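Local coordinates for 2,3-bisphosphoglycerate-independent phosphoglycerate mutase (Pyrococcus horikoshii, PDB 2ZKT), which probably interconverts 2-phosphoglycerate and 3-phosphoglycerate in glycolysis, as a metal-dependent mutase of the alkaline phosphatase superfamily, at residues F98-F102 with G160-G164. Residues are numbered along the deposited sequence; the frame is centred on the assembly and turned at random.
Sequences FRVNF and GYKVG
This is the antiparallel pairing of the two central strands, 96-103 and 161-166, in a four-stranded sheet. With helices on one face, the sheet forms a two-layer alpha/beta unit, separate from the alkaline-phosphatase-like mixed sheet. F98-F102 and Y161-G164 are extended; G160 (phi/psi -83/12) is in the loop before them. The axes come within 4.4 Å at 140°, so the pair is well twisted. F98 lies opposite G164, V100 opposite K162 and N101 opposite Y161. F98 and G164 form a hydrogen-bonded pair: F98 N to G164 O is 2.7 Å, G164 N to F98 O 3.0 Å. R99 and V163 are a non-hydrogen-bonded pair, with a CA-H...O contact from V163 CA to F98 O at 3.5 Å. V100 N donates to K162 O at 2.7 Å. The reverse approach, V100 O to K162 N, is also 2.7 Å but too bent to bond. F102 N donates to G160 O at 2.8 Å, nearly straight. F98, V100 and K162 share one face. K162 is extended to CD, then turns at chi3 p, bringing its CE 3.4 Å from V100 CG1. Its buried NZ has no partner. F102 CZ lies 3.6 Å from K162 CD. R99, N101, Y161 and V163 point to the other face, where N101 ND2 lies 3.1 Å from Y161 CE1, at the ring edge. The R99 side chain is about 11 Å from a bound zinc ion; the contact itself is structural packing. Strands 222-229 and 152-155 flank the pair. Helix 131-142 covers F102 and K162 through V138, while helix 186-203 packs on F98 and F102.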
loop_
_atom_site.group_PDB
_atom_site.type_symbol
_atom_site.label_atom_id
_atom_site.label_comp_id
_atom_site.label_asym_id
_atom_site.label_seq_id
_atom_site.Cartn_x
_atom_site.Cartn_y
_atom_site.Cartn_z
ATOM N N PHE B 98 14.638 18.029 -32.395
ATOM C CA PHE B 98 15.097 18.616 -31.137
ATOM C C PHE B 98 13.932 18.908 -30.198
ATOM O O PHE B 98 12.791 19.091 -30.639
ATOM C CB PHE B 98 15.792 19.957 -31.393
ATOM C CG PHE B 98 16.880 19.911 -32.429
ATOM C CD1 PHE B 98 16.565 19.931 -33.794
ATOM C CD2 PHE B 98 18.229 19.897 -32.045
ATOM C CE1 PHE B 98 17.575 19.944 -34.761
ATOM C CE2 PHE B 98 19.248 19.909 -33.007
ATOM C CZ PHE B 98 18.918 19.935 -34.371
ATOM N N ARG B 99 14.228 18.952 -28.896
ATOM C CA ARG B 99 13.216 19.308 -27.899
ATOM C C ARG B 99 13.456 20.824 -27.726
ATOM O O ARG B 99 14.606 21.284 -27.634
ATOM C CB ARG B 99 13.444 18.548 -26.582
ATOM C CG ARG B 99 14.811 18.757 -25.949
ATOM C CD ARG B 99 15.081 17.697 -24.875
ATOM N NE ARG B 99 14.172 17.802 -23.729
ATOM C CZ ARG B 99 14.234 18.763 -22.806
ATOM N NH1 ARG B 99 15.170 19.708 -22.888
ATOM N NH2 ARG B 99 13.361 18.782 -21.802
ATOM N N VAL B 100 12.374 21.597 -27.718
ATOM C CA VAL B 100 12.490 23.051 -27.601
ATOM C C VAL B 100 11.730 23.665 -26.414
ATOM O O VAL B 100 10.564 23.321 -26.155
ATOM C CB VAL B 100 11.968 23.754 -28.889
ATOM C CG1 VAL B 100 12.273 25.244 -28.820
ATOM C CG2 VAL B 100 12.586 23.109 -30.144
ATOM N N ASN B 101 12.390 24.593 -25.719
ATOM C CA ASN B 101 11.774 25.289 -24.590
ATOM C C ASN B 101 11.683 26.771 -24.940
ATOM O O ASN B 101 12.682 27.369 -25.375
ATOM C CB ASN B 101 12.617 25.147 -23.308
ATOM C CG ASN B 101 12.718 23.706 -22.823
ATOM O OD1 ASN B 101 13.435 22.883 -23.406
ATOM N ND2 ASN B 101 11.997 23.396 -21.747
ATOM N N PHE B 102 10.493 27.359 -24.782
ATOM C CA PHE B 102 10.339 28.797 -25.033
ATOM C C PHE B 102 10.986 29.452 -23.808
ATOM O O PHE B 102 10.734 29.029 -22.670
ATOM C CB PHE B 102 8.857 29.199 -25.109
ATOM C CG PHE B 102 8.180 28.780 -26.378
ATOM C CD1 PHE B 102 8.563 29.334 -27.601
ATOM C CD2 PHE B 102 7.174 27.819 -26.360
ATOM C CE1 PHE B 102 7.952 28.937 -28.791
ATOM C CE2 PHE B 102 6.555 27.411 -27.549
ATOM C CZ PHE B 102 6.949 27.974 -28.768
ATOM N N GLY B 160 5.560 25.067 -21.761
ATOM C CA GLY B 160 6.470 25.936 -22.518
ATOM C C GLY B 160 7.397 25.145 -23.477
ATOM O O GLY B 160 8.353 25.682 -24.021
ATOM N N TYR B 161 7.095 23.864 -23.683
ATOM C CA TYR B 161 7.909 23.018 -24.554
ATOM C C TYR B 161 7.480 23.113 -26.026
ATOM O O TYR B 161 6.538 23.834 -26.365
ATOM C CB TYR B 161 7.826 21.562 -24.073
ATOM C CG TYR B 161 8.178 21.369 -22.605
ATOM C CD1 TYR B 161 9.473 21.609 -22.137
ATOM C CD2 TYR B 161 7.211 20.940 -21.683
ATOM C CE1 TYR B 161 9.802 21.427 -20.786
ATOM C CE2 TYR B 161 7.527 20.756 -20.330
ATOM C CZ TYR B 161 8.825 20.999 -19.889
ATOM O OH TYR B 161 9.153 20.811 -18.560
ATOM N N LYS B 162 8.176 22.372 -26.890
ATOM C CA LYS B 162 7.908 22.359 -28.334
ATOM C C LYS B 162 8.900 21.396 -29.023
ATOM O O LYS B 162 9.850 20.920 -28.387
ATOM C CB LYS B 162 8.078 23.775 -28.903
ATOM C CG LYS B 162 7.833 23.890 -30.402
ATOM C CD LYS B 162 8.083 25.313 -30.919
ATOM C CE LYS B 162 9.558 25.701 -30.847
ATOM N NZ LYS B 162 9.800 27.045 -31.444
ATOM N N VAL B 163 8.679 21.122 -30.316
ATOM C CA VAL B 163 9.554 20.229 -31.097
ATOM C C VAL B 163 10.011 20.840 -32.438
ATOM O O VAL B 163 9.188 21.323 -33.227
ATOM C CB VAL B 163 8.856 18.883 -31.410
ATOM C CG1 VAL B 163 9.794 18.000 -32.219
ATOM C CG2 VAL B 163 8.456 18.182 -30.117
ATOM N N GLY B 164 11.325 20.801 -32.689
ATOM C CA GLY B 164 11.904 21.333 -33.926
ATOM C C GLY B 164 12.476 20.207 -34.790
ATOM O O GLY B 164 13.292 19.403 -34.329
#